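Local coordinates for protein putative thiosugar synthase (Amycolatopsis orientalis, PDB 4N6F) that probably forms a 2-thiosugar phosphate from a hexose phosphate, using sulfur delivered by a carrier protein, on a TIM barrel related to thiazole synthase, at residues Asp71-Leu75 / Asp76-Trp80; Ile26-Ile30 / Glu31-Ser35; Val36-Val39 / Arg40-Asn44; Leu15-Ala19 / Arg20-Ser24. One frame throughout, in Å; residues are numbered along the deposited sequence.

Contact 1. Residues Asp71-Leu75 / Asp76-Trp80; sequences DELPL and DDFTW. With CA (calcium ion), chain D.
Between Pro74 and Phe78 the chain makes a short 3-10 turn, held by Asp77 N bonding to Pro74 O at 3.0 Å and Phe78 N to Leu75 O at 3.2 Å, and it enters that turn through an inverse gamma turn centred on Pro74. The example illustrates how one carbonyl can serve backbone and side chain together. Leu75 O also accepts from Trp80 NE1, 3.0 Å away on a nearly straight line (167°), with the oxygen practically in the plane of the indole. The two donors reach Leu75 O from opposite faces of its carbonyl plane, so they share the oxygen without competing for one side, and the in-plane bond to NE1 limits the rotation of the indole. The ring then crosses the Leu75 side chain at about a right angle, bringing Trp80 CZ2 3.8 Å from Leu75 CB. Phe78 turns an edge to the same bend: its CD1 stands 3.2 Å from Pro74 O, while Phe78 CZ meets Leu73 CD2 at 4.2 Å. Ahead of the turn, Asp71 OD1 and Glu72 OE2 bind a calcium ion at 2.5 and 2.3 Å respectively, joined by three waters and Asp68. Leu75 and Trp80 rest on Leu66 of helix 60-70, Leu73 and Phe78 touch Leu43 of helix 36-46, and Leu75, Phe78 and Trp80 gather round Phe51 of strand 50-52, at the entry to barrel strand 79-83.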
loop_
_atom_site.group_PDB
_atom_site.type_symbol
_atom_site.label_atom_id
_atom_site.label_comp_id
_atom_site.label_asym_id
_atom_site.label_seq_id
_atom_site.Cartn_x
_atom_site.Cartn_y
_atom_site.Cartn_z
ATOM N N ASP A 71 -7.769 -3.366 31.912
ATOM C CA ASP A 71 -8.108 -1.981 32.300
ATOM C C ASP A 71 -7.416 -0.929 31.427
ATOM O O ASP A 71 -7.516 0.266 31.702
ATOM C CB ASP A 71 -7.830 -1.719 33.789
ATOM C CG ASP A 71 -6.348 -1.714 34.131
ATOM O OD1 ASP A 71 -5.506 -2.005 33.258
ATOM O OD2 ASP A 71 -6.017 -1.410 35.291
ATOM N N GLU A 72 -6.718 -1.373 30.389
ATOM C CA GLU A 72 -6.072 -0.460 29.446
ATOM C C GLU A 72 -6.605 -0.567 28.021
ATOM O O GLU A 72 -6.383 0.333 27.224
ATOM C CB GLU A 72 -4.571 -0.698 29.449
ATOM C CG GLU A 72 -3.923 -0.224 30.730
ATOM C CD GLU A 72 -2.478 -0.628 30.816
ATOM O OE1 GLU A 72 -1.698 -0.174 29.956
ATOM O OE2 GLU A 72 -2.128 -1.392 31.746
ATOM N N LEU A 73 -7.264 -1.682 27.712
ATOM C CA LEU A 73 -7.945 -1.899 26.442
ATOM C C LEU A 73 -9.379 -2.301 26.740
ATOM O O LEU A 73 -9.611 -3.010 27.710
ATOM C CB LEU A 73 -7.296 -3.058 25.675
ATOM C CG LEU A 73 -6.394 -2.789 24.484
ATOM C CD1 LEU A 73 -6.069 -4.124 23.835
ATOM C CD2 LEU A 73 -7.022 -1.858 23.462
ATOM N N PRO A 74 -10.337 -1.879 25.899
ATOM C CA PRO A 74 -11.704 -2.391 26.015
ATOM C C PRO A 74 -11.840 -3.764 25.352
ATOM O O PRO A 74 -12.253 -3.855 24.201
ATOM C CB PRO A 74 -12.533 -1.336 25.271
ATOM C CG PRO A 74 -11.607 -0.786 24.239
ATOM C CD PRO A 74 -10.227 -0.835 24.856
ATOM N N LEU A 75 -11.491 -4.825 26.075
ATOM C CA LEU A 75 -11.491 -6.172 25.493
ATOM C C LEU A 75 -12.892 -6.681 25.141
ATOM O O LEU A 75 -13.029 -7.661 24.410
ATOM C CB LEU A 75 -10.771 -7.164 26.404
ATOM C CG LEU A 75 -9.280 -6.892 26.639
ATOM C CD1 LEU A 75 -8.726 -7.853 27.675
ATOM C CD2 LEU A 75 -8.464 -6.980 25.354
ATOM N N ASP A 76 -13.922 -6.001 25.640
ATOM C CA ASP A 76 -15.307 -6.278 25.253
ATOM C C ASP A 76 -15.611 -5.881 23.805
ATOM O O ASP A 76 -16.537 -6.407 23.211
ATOM C CB ASP A 76 -16.288 -5.552 26.187
ATOM C CG ASP A 76 -16.142 -4.033 26.129
ATOM O OD1 ASP A 76 -15.185 -3.500 26.734
ATOM O OD2 ASP A 76 -16.976 -3.372 25.472
ATOM N N ASP A 77 -14.851 -4.942 23.252
ATOM C CA ASP A 77 -15.004 -4.563 21.848
ATOM C C ASP A 77 -14.396 -5.598 20.885
ATOM O O ASP A 77 -14.565 -5.482 19.685
ATOM C CB ASP A 77 -14.366 -3.192 21.581
ATOM C CG ASP A 77 -15.148 -2.032 22.207
ATOM O OD1 ASP A 77 -16.276 -2.249 22.712
ATOM O OD2 ASP A 77 -14.626 -0.894 22.182
ATOM N N PHE A 78 -13.693 -6.597 21.414
ATOM C CA PHE A 78 -12.962 -7.547 20.590
ATOM C C PHE A 78 -13.692 -8.876 20.545
ATOM O O PHE A 78 -14.329 -9.273 21.521
ATOM C CB PHE A 78 -11.553 -7.774 21.152
ATOM C CG PHE A 78 -10.639 -6.591 21.005
ATOM C CD1 PHE A 78 -10.825 -5.447 21.770
ATOM C CD2 PHE A 78 -9.581 -6.624 20.114
ATOM C CE1 PHE A 78 -9.981 -4.356 21.642
ATOM C CE2 PHE A 78 -8.727 -5.540 19.986
ATOM C CZ PHE A 78 -8.933 -4.400 20.747
ATOM N N THR A 79 -13.604 -9.554 19.405
ATOM C CA THR A 79 -13.934 -10.974 19.348
ATOM C C THR A 79 -12.730 -11.758 19.848
ATOM O O THR A 79 -11.609 -11.574 19.352
ATOM C CB THR A 79 -14.271 -11.413 17.915
ATOM O OG1 THR A 79 -15.414 -10.687 17.461
ATOM C CG2 THR A 79 -14.574 -12.906 17.859
ATOM N N TRP A 80 -12.951 -12.629 20.826
ATOM C CA TRP A 80 -11.870 -13.443 21.386
ATOM C C TRP A 80 -11.754 -14.745 20.624
ATOM O O TRP A 80 -12.748 -15.432 20.406
ATOM C CB TRP A 80 -12.120 -13.761 22.874
ATOM C CG TRP A 80 -12.039 -12.574 23.795
ATOM C CD1 TRP A 80 -12.429 -11.300 23.527
ATOM C CD2 TRP A 80 -11.563 -12.574 25.145
ATOM N NE1 TRP A 80 -12.209 -10.493 24.622
ATOM C CE2 TRP A 80 -11.678 -11.256 25.629
ATOM C CE3 TRP A 80 -11.046 -13.560 25.988
ATOM C CZ2 TRP A 80 -11.301 -10.896 26.926
ATOM C CZ3 TRP A 80 -10.671 -13.204 27.277
ATOM C CH2 TRP A 80 -10.798 -11.880 27.732
HETATM CA CA CA D . -3.040 -2.349 33.654
HETATM O O HOH W 1 -3.391 0.355 34.357
HETATM O O HOH W 2 -3.653 -3.153 35.761
HETATM O O HOH W 3 -0.736 -1.332 34.553
#

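Contact 2. Residues Ile26-Ile30 / Glu31-Ser35. With F6R (fructose -6-phosphate), chain F.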
loop_
_atom_site.group_PDB
_atom_site.type_symbol
_atom_site.label_atom_id
_atom_site.label_comp_id
_atom_site.label_asym_id
_atom_site.label_seq_id
_atom_site.Cartn_x
_atom_site.Cartn_y
_atom_site.Cartn_z
ATOM N N ILE A 26 -6.775 -5.835 9.681
ATOM C CA ILE A 26 -5.498 -6.241 10.242
ATOM C C ILE A 26 -5.777 -7.107 11.466
ATOM O O ILE A 26 -6.478 -6.674 12.386
ATOM C CB ILE A 26 -4.664 -5.025 10.691
ATOM C CG1 ILE A 26 -4.320 -4.112 9.507
ATOM C CG2 ILE A 26 -3.387 -5.477 11.363
ATOM C CD1 ILE A 26 -3.440 -4.764 8.456
ATOM N N LEU A 27 -5.254 -8.330 11.457
ATOM C CA LEU A 27 -5.205 -9.159 12.650
ATOM C C LEU A 27 -3.781 -9.081 13.177
ATOM O O LEU A 27 -2.831 -9.045 12.393
ATOM C CB LEU A 27 -5.563 -10.613 12.335
ATOM C CG LEU A 27 -6.969 -10.935 11.818
ATOM C CD1 LEU A 27 -7.061 -12.389 11.391
ATOM C CD2 LEU A 27 -8.004 -10.706 12.881
ATOM N N VAL A 28 -3.628 -9.046 14.494
ATOM C CA VAL A 28 -2.307 -8.986 15.104
ATOM C C VAL A 28 -2.043 -10.254 15.892
ATOM O O VAL A 28 -2.778 -10.581 16.828
ATOM C CB VAL A 28 -2.152 -7.772 16.030
ATOM C CG1 VAL A 28 -0.733 -7.715 16.574
ATOM C CG2 VAL A 28 -2.468 -6.488 15.283
ATOM N N GLY A 29 -0.983 -10.962 15.503
ATOM C CA GLY A 29 -0.622 -12.221 16.130
ATOM C C GLY A 29 0.187 -11.914 17.368
ATOM O O GLY A 29 1.419 -11.928 17.331
ATOM N N ILE A 30 -0.522 -11.642 18.457
ATOM C CA ILE A 30 0.077 -11.177 19.708
ATOM C C ILE A 30 0.443 -12.302 20.669
ATOM O O ILE A 30 1.063 -12.039 21.697
ATOM C CB ILE A 30 -0.888 -10.251 20.497
ATOM C CG1 ILE A 30 -2.203 -10.977 20.812
ATOM C CG2 ILE A 30 -1.153 -8.959 19.735
ATOM C CD1 ILE A 30 -2.986 -10.352 21.941
ATOM N N GLU A 31 0.057 -13.541 20.357
ATOM C CA GLU A 31 0.029 -14.596 21.385
ATOM C C GLU A 31 1.373 -14.825 22.105
ATOM O O GLU A 31 1.378 -15.290 23.242
ATOM C CB GLU A 31 -0.579 -15.924 20.859
ATOM C CG GLU A 31 0.079 -16.573 19.642
ATOM C CD GLU A 31 -0.744 -16.401 18.364
ATOM O OE1 GLU A 31 -0.853 -15.253 17.895
ATOM O OE2 GLU A 31 -1.272 -17.409 17.823
ATOM N N GLN A 32 2.488 -14.460 21.472
ATOM C CA GLN A 32 3.815 -14.594 22.089
ATOM C C GLN A 32 4.303 -13.339 22.826
ATOM O O GLN A 32 5.310 -13.384 23.518
ATOM C CB GLN A 32 4.845 -14.995 21.030
ATOM C CG GLN A 32 4.590 -16.369 20.436
ATOM C CD GLN A 32 5.780 -16.899 19.657
ATOM O OE1 GLN A 32 6.400 -16.170 18.874
ATOM N NE2 GLN A 32 6.106 -18.176 19.863
ATOM N N TYR A 33 3.580 -12.231 22.690
ATOM C CA TYR A 33 3.962 -10.965 23.323
ATOM C C TYR A 33 3.697 -11.080 24.830
ATOM O O TYR A 33 2.611 -11.510 25.223
ATOM C CB TYR A 33 3.110 -9.809 22.776
ATOM C CG TYR A 33 3.190 -9.491 21.285
ATOM C CD1 TYR A 33 3.644 -10.419 20.342
ATOM C CD2 TYR A 33 2.756 -8.252 20.815
ATOM C CE1 TYR A 33 3.686 -10.110 18.990
ATOM C CE2 TYR A 33 2.790 -7.938 19.469
ATOM C CZ TYR A 33 3.259 -8.865 18.556
ATOM O OH TYR A 33 3.289 -8.531 17.217
ATOM N N ASP A 34 4.658 -10.700 25.674
ATOM C CA ASP A 34 4.408 -10.676 27.136
ATOM C C ASP A 34 4.431 -9.259 27.754
ATOM O O ASP A 34 4.353 -9.114 28.980
ATOM C CB ASP A 34 5.342 -11.651 27.895
ATOM C CG ASP A 34 6.798 -11.179 27.966
ATOM O OD1 ASP A 34 7.153 -10.148 27.351
ATOM O OD2 ASP A 34 7.599 -11.857 28.647
ATOM N N SER A 35 4.512 -8.234 26.897
ATOM C CA SER A 35 4.485 -6.823 27.321
ATOM C C SER A 35 3.085 -6.214 27.108
ATOM O O SER A 35 2.608 -6.103 25.969
ATOM C CB SER A 35 5.542 -6.022 26.548
ATOM O OG SER A 35 5.349 -4.620 26.675
HETATM C C1 F6R F . -0.337 -17.900 14.427
HETATM C C2 F6R F . 0.561 -16.740 14.757
HETATM C C3 F6R F . 1.969 -16.630 14.226
HETATM C C4 F6R F . 1.894 -16.190 12.763
HETATM C C5 F6R F . 3.244 -15.671 12.260
HETATM C C6 F6R F . 3.068 -14.759 11.062
HETATM O O2 F6R F . 0.130 -15.809 15.441
HETATM O O3 F6R F . 2.737 -17.833 14.338
HETATM O O4 F6R F . 1.494 -17.304 11.950
HETATM O O5 F6R F . 3.936 -14.946 13.274
HETATM O O6 F6R F . 4.357 -14.446 10.547
HETATM P P F6R F . 5.103 -13.065 10.830
HETATM O O1P F6R F . 5.590 -13.221 12.240
HETATM O O2P F6R F . 4.085 -11.970 10.665
HETATM O O3P F6R F . 6.133 -13.061 9.736
#
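Glu31, folded back on Gly29, presents in OE2 a polar atom gripped by several groups: the hydroxyls of Thr83 and Ser85 hydrogen-bond to it, and Lys110 NZ adds a weak bond. These partners hold the carboxylate in place beside the bound fructose 6-phosphate, whose O2 lies 2.7 Å from Glu31 OE1. A bend at the second torsion of Glu31 (chi2 -106°) returns the acid group toward the backbone, so that OE1 comes 3.5 Å from Gly29 CA. Having no side chain, Gly29 also lets O2 of the sugar approach to 3.7 Å from its CA. The principle at work is familiar from TIM barrels, in which the loop that follows a strand at its C-terminal end lines the ligand pocket; here strand 26-28 runs through an inverse gamma turn at Gly29 into a type I beta turn from Ile30 to Tyr33. Tyr33 N closes that turn on Ile30 O at 2.7 Å. The phenol ring then folds back against the turn, and Ile30 CA sits over the centre of one face in a CH-pi contact, 3.7 Å from the centroid of the Tyr33 ring. Farther along the ring, Tyr33 CE1 passes 3.3 Å from Gly29 O, and the ring crosses the Ile30 side chain at about a right angle, with Ile30 CG2 4.1 Å from Tyr33 CE2. Tyr33 OH is hydrogen-bonded to Asn217 OD1, and ND2 of the same asparagine binds the sugar phosphate.

Contact 3. Residues Val36-Val39 / Arg40-Asn44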
loop_
_atom_site.group_PDB
_atom_site.type_symbol
_atom_site.label_atom_id
_atom_site.label_comp_id
_atom_site.label_asym_id
_atom_site.label_seq_id
_atom_site.Cartn_x
_atom_site.Cartn_y
_atom_site.Cartn_z
ATOM N N VAL A 36 2.440 -5.816 28.205
ATOM C CA VAL A 36 1.068 -5.298 28.170
ATOM C C VAL A 36 0.958 -3.967 27.412
ATOM O O VAL A 36 0.067 -3.815 26.574
ATOM C CB VAL A 36 0.463 -5.198 29.589
ATOM C CG1 VAL A 36 -0.902 -4.516 29.568
ATOM C CG2 VAL A 36 0.337 -6.586 30.190
ATOM N N PRO A 37 1.859 -3.004 27.695
ATOM C CA PRO A 37 1.937 -1.786 26.886
ATOM C C PRO A 37 2.017 -2.028 25.377
ATOM O O PRO A 37 1.320 -1.365 24.619
ATOM C CB PRO A 37 3.229 -1.126 27.377
ATOM C CG PRO A 37 3.295 -1.511 28.817
ATOM C CD PRO A 37 2.701 -2.897 28.908
ATOM N N LEU A 38 2.864 -2.965 24.960
ATOM C CA LEU A 38 3.018 -3.305 23.548
ATOM C C LEU A 38 1.706 -3.816 22.944
ATOM O O LEU A 38 1.305 -3.384 21.863
ATOM C CB LEU A 38 4.106 -4.370 23.355
ATOM C CG LEU A 38 4.281 -4.915 21.923
ATOM C CD1 LEU A 38 4.759 -3.813 20.984
ATOM C CD2 LEU A 38 5.225 -6.105 21.876
ATOM N N VAL A 39 1.063 -4.754 23.628
ATOM C CA VAL A 39 -0.183 -5.324 23.136
ATOM C C VAL A 39 -1.213 -4.211 22.988
ATOM O O VAL A 39 -1.808 -4.050 21.928
ATOM C CB VAL A 39 -0.708 -6.445 24.052
ATOM C CG1 VAL A 39 -2.114 -6.866 23.652
ATOM C CG2 VAL A 39 0.213 -7.653 23.994
ATOM N N ARG A 40 -1.388 -3.431 24.052
ATOM C CA ARG A 40 -2.336 -2.316 24.057
ATOM C C ARG A 40 -2.107 -1.393 22.863
ATOM O O ARG A 40 -3.014 -1.146 22.077
ATOM C CB ARG A 40 -2.201 -1.531 25.364
ATOM C CG ARG A 40 -3.069 -0.282 25.485
ATOM C CD ARG A 40 -2.510 0.633 26.568
ATOM N NE ARG A 40 -1.259 1.266 26.136
ATOM C CZ ARG A 40 -0.228 1.568 26.927
ATOM N NH1 ARG A 40 0.851 2.138 26.403
ATOM N NH2 ARG A 40 -0.243 1.289 28.225
ATOM N N ASP A 41 -0.880 -0.903 22.721
ATOM C CA ASP A 41 -0.591 0.119 21.718
ATOM C C ASP A 41 -0.768 -0.408 20.304
ATOM O O ASP A 41 -1.277 0.281 19.429
ATOM C CB ASP A 41 0.831 0.660 21.893
ATOM C CG ASP A 41 1.000 1.493 23.162
ATOM O OD1 ASP A 41 0.033 2.164 23.613
ATOM O OD2 ASP A 41 2.124 1.484 23.706
ATOM N N VAL A 42 -0.347 -1.645 20.101
ATOM C CA VAL A 42 -0.409 -2.284 18.796
ATOM C C VAL A 42 -1.859 -2.589 18.408
ATOM O O VAL A 42 -2.257 -2.318 17.281
ATOM C CB VAL A 42 0.498 -3.539 18.774
ATOM C CG1 VAL A 42 -0.036 -4.627 17.876
ATOM C CG2 VAL A 42 1.918 -3.158 18.370
ATOM N N LEU A 43 -2.649 -3.135 19.333
ATOM C CA LEU A 43 -4.056 -3.412 19.031
ATOM C C LEU A 43 -4.849 -2.122 18.782
ATOM O O LEU A 43 -5.690 -2.089 17.882
ATOM C CB LEU A 43 -4.718 -4.262 20.117
ATOM C CG LEU A 43 -4.254 -5.725 20.213
ATOM C CD1 LEU A 43 -4.932 -6.430 21.382
ATOM C CD2 LEU A 43 -4.508 -6.507 18.935
ATOM N N ASN A 44 -4.569 -1.070 19.556
ATOM C CA ASN A 44 -5.188 0.243 19.322
ATOM C C ASN A 44 -4.799 0.828 17.972
ATOM O O ASN A 44 -5.665 1.157 17.174
ATOM C CB ASN A 44 -4.832 1.255 20.429
ATOM C CG ASN A 44 -5.675 1.082 21.684
ATOM O OD1 ASN A 44 -6.829 0.650 21.624
ATOM N ND2 ASN A 44 -5.106 1.439 22.831
#
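Val39, Arg40 and Pro37 carry this contact along helix 36-46, the first helix to follow a strand of the TIM barrel; Val39 faces the fold interior, and Pro37 and Arg40 lie on the more exposed side. Pro37 stands in the first turn, where a backbone N-H has no helical acceptor to meet, and its own carbonyl receives Asp41 N at 2.9 Å. On the inward side Val39 and Leu43 lie alongside each other, pointing the same way, with Val39 CG1 3.6 Å from Leu43 CD1. The same two residues are joined through the backbone, Leu43 N bonding to Val39 O at 2.9 Å. Leu38 and Val42, one residue earlier, repeat the pattern, Leu38 CD1 meeting Val42 CG2 at 3.9 Å. On the exposed side, a bend at the third torsion of Arg40 (chi3 71°) swings the guanidinium back over Pro37, whose CA lies against one face, toward its rim. The third nitrogen, NH2, makes a salt bridge to Glu72, a ligand of calcium through its other oxygen, making Arg40 a second-shell residue of that metal. The remaining two converge on one oxygen: Arg40 NE and NH1 hydrogen-bond to Asp41 OD1 at 3.0 and 2.9 Å, both from the same face of the carboxylate.

Contact 4. Residues Leu15-Ala19 / Arg20-Ser24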
loop_
_atom_site.group_PDB
_atom_site.type_symbol
_atom_site.label_atom_id
_atom_site.label_comp_id
_atom_site.label_asym_id
_atom_site.label_seq_id
_atom_site.Cartn_x
_atom_site.Cartn_y
_atom_site.Cartn_z
ATOM N N LEU A 15 -16.286 -11.201 7.728
ATOM C CA LEU A 15 -16.558 -12.492 8.325
ATOM C C LEU A 15 -17.501 -12.294 9.496
ATOM O O LEU A 15 -17.405 -11.302 10.237
ATOM C CB LEU A 15 -15.260 -13.145 8.815
ATOM C CG LEU A 15 -15.364 -14.527 9.468
ATOM C CD1 LEU A 15 -15.893 -15.559 8.482
ATOM C CD2 LEU A 15 -14.005 -14.945 10.010
ATOM N N LYS A 16 -18.419 -13.238 9.657
ATOM C CA LYS A 16 -19.322 -13.229 10.795
ATOM C C LYS A 16 -19.460 -14.649 11.328
ATOM O O LYS A 16 -19.677 -15.571 10.562
ATOM C CB LYS A 16 -20.693 -12.676 10.393
ATOM C CG LYS A 16 -21.568 -12.382 11.599
ATOM C CD LYS A 16 -22.871 -11.694 11.220
ATOM C CE LYS A 16 -23.543 -11.155 12.472
ATOM N NZ LYS A 16 -24.941 -11.605 12.555
ATOM N N ILE A 17 -19.311 -14.839 12.632
ATOM C CA ILE A 17 -19.468 -16.176 13.224
ATOM C C ILE A 17 -20.407 -16.032 14.386
ATOM O O ILE A 17 -20.084 -15.353 15.357
ATOM C CB ILE A 17 -18.132 -16.784 13.691
ATOM C CG1 ILE A 17 -17.174 -16.898 12.513
ATOM C CG2 ILE A 17 -18.364 -18.152 14.330
ATOM C CD1 ILE A 17 -15.739 -17.171 12.888
ATOM N N GLY A 18 -21.582 -16.648 14.281
ATOM C CA GLY A 18 -22.653 -16.388 15.235
ATOM C C GLY A 18 -22.967 -14.908 15.228
ATOM O O GLY A 18 -23.124 -14.305 14.150
ATOM N N ALA A 19 -23.032 -14.317 16.419
ATOM C CA ALA A 19 -23.211 -12.862 16.569
ATOM C C ALA A 19 -21.922 -12.049 16.360
ATOM O O ALA A 19 -21.966 -10.826 16.373
ATOM C CB ALA A 19 -23.775 -12.546 17.958
ATOM N N ARG A 20 -20.772 -12.701 16.197
ATOM C CA ARG A 20 -19.495 -11.967 16.196
ATOM C C ARG A 20 -19.085 -11.555 14.783
ATOM O O ARG A 20 -18.925 -12.403 13.898
ATOM C CB ARG A 20 -18.388 -12.802 16.848
ATOM C CG ARG A 20 -18.607 -13.130 18.326
ATOM C CD ARG A 20 -18.785 -11.888 19.196
ATOM N NE ARG A 20 -17.783 -10.860 18.899
ATOM C CZ ARG A 20 -17.760 -9.637 19.421
ATOM N NH1 ARG A 20 -18.683 -9.247 20.290
ATOM N NH2 ARG A 20 -16.801 -8.787 19.063
ATOM N N GLU A 21 -18.911 -10.251 14.588
ATOM C CA GLU A 21 -18.505 -9.692 13.308
ATOM C C GLU A 21 -17.012 -9.355 13.306
ATOM O O GLU A 21 -16.498 -8.800 14.277
ATOM C CB GLU A 21 -19.335 -8.442 13.003
ATOM C CG GLU A 21 -20.809 -8.760 12.792
ATOM C CD GLU A 21 -21.689 -7.534 12.656
ATOM O OE1 GLU A 21 -21.408 -6.515 13.316
ATOM O OE2 GLU A 21 -22.671 -7.593 11.899
ATOM N N PHE A 22 -16.336 -9.701 12.212
ATOM C CA PHE A 22 -14.940 -9.332 11.979
ATOM C C PHE A 22 -14.929 -8.223 10.948
ATOM O O PHE A 22 -15.283 -8.467 9.790
ATOM C CB PHE A 22 -14.132 -10.497 11.400
ATOM C CG PHE A 22 -13.963 -11.668 12.333
ATOM C CD1 PHE A 22 -15.060 -12.408 12.761
ATOM C CD2 PHE A 22 -12.697 -12.060 12.742
ATOM C CE1 PHE A 22 -14.903 -13.488 13.613
ATOM C CE2 PHE A 22 -12.529 -13.152 13.581
ATOM C CZ PHE A 22 -13.636 -13.868 14.019
ATOM N N ARG A 23 -14.503 -7.028 11.357
ATOM C CA ARG A 23 -14.448 -5.864 10.477
ATOM C C ARG A 23 -13.027 -5.393 10.156
ATOM O O ARG A 23 -12.731 -5.032 9.011
ATOM C CB ARG A 23 -15.190 -4.689 11.113
ATOM C CG ARG A 23 -16.683 -4.896 11.287
ATOM C CD ARG A 23 -17.336 -3.642 11.860
ATOM N NE ARG A 23 -18.646 -3.416 11.260
ATOM C CZ ARG A 23 -19.777 -3.995 11.658
ATOM N NH1 ARG A 23 -19.783 -4.849 12.675
ATOM N NH2 ARG A 23 -20.917 -3.718 11.029
ATOM N N SER A 24 -12.173 -5.334 11.173
ATOM C CA SER A 24 -10.810 -4.862 10.997
ATOM C C SER A 24 -10.086 -5.748 10.012
ATOM O O SER A 24 -10.204 -6.963 10.074
ATOM C CB SER A 24 -10.029 -4.886 12.309
ATOM O OG SER A 24 -10.776 -4.264 13.337
#
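Leu15 lays its CD2 methyl over the middle of the Phe22 ring, 3.8 Å from the centroid and only 8° off the ring normal, a CH-pi contact between directly paired residues. Its CG lies anti to the backbone N (chi1 -180°), which runs the leucine beside the phenylalanine in the same direction. Ile17 shares that face of the hairpin, its CD1 coming obliquely to Phe22 CE1 at 3.8 Å. This is a textbook two-residue beta hairpin: Ile17 N bonds to Arg20 O at 2.8 Å, Arg20 N returns to Ile17 O at 2.9 Å, and the type II' turn between them places Gly18 at the corner whose positive phi favours glycine. Farther from the turn, Phe22 N meets Leu15 O at 2.8 Å. The other face carries the non-hydrogen-bonded pair Lys16 and Glu21, which lie side by side through their aliphatic parts, Lys16 CE 3.6 Å from Glu21 CG, their charged ends not in contact. Arg20 NE hydrogen-bonds to Thr79 OG1 on strand 79-83, Asp49 just before strand 50-52 receives the backbone N of Arg23 and Ser24, and Ile17 touches Ala159 ahead of strand 161-164; the hairpin thus lies across the N-terminal end of the barrel.

From the N terminus the four contacts follow in series, each local and none enclosing or crossing another. Contact 4 closes the hairpin turn at one end of the barrel, and the chain then enters strand 26-28. Contact 2 closes the loop at the opposite, ligand-binding end of that strand, and contact 3 begins the helix beyond it; Val28 and Tyr33 pack on this helix, completing the first beta-alpha step. After helix 60-70, contact 1 closes the turn into strand 79-83. It reaches back to contacts 3 and 4: Glu72 and Leu73 meet helix 36-46, while Thr79 is hydrogen-bonded to Arg20 of contact 4. Contacts 2 and 4 adjoin only in sequence.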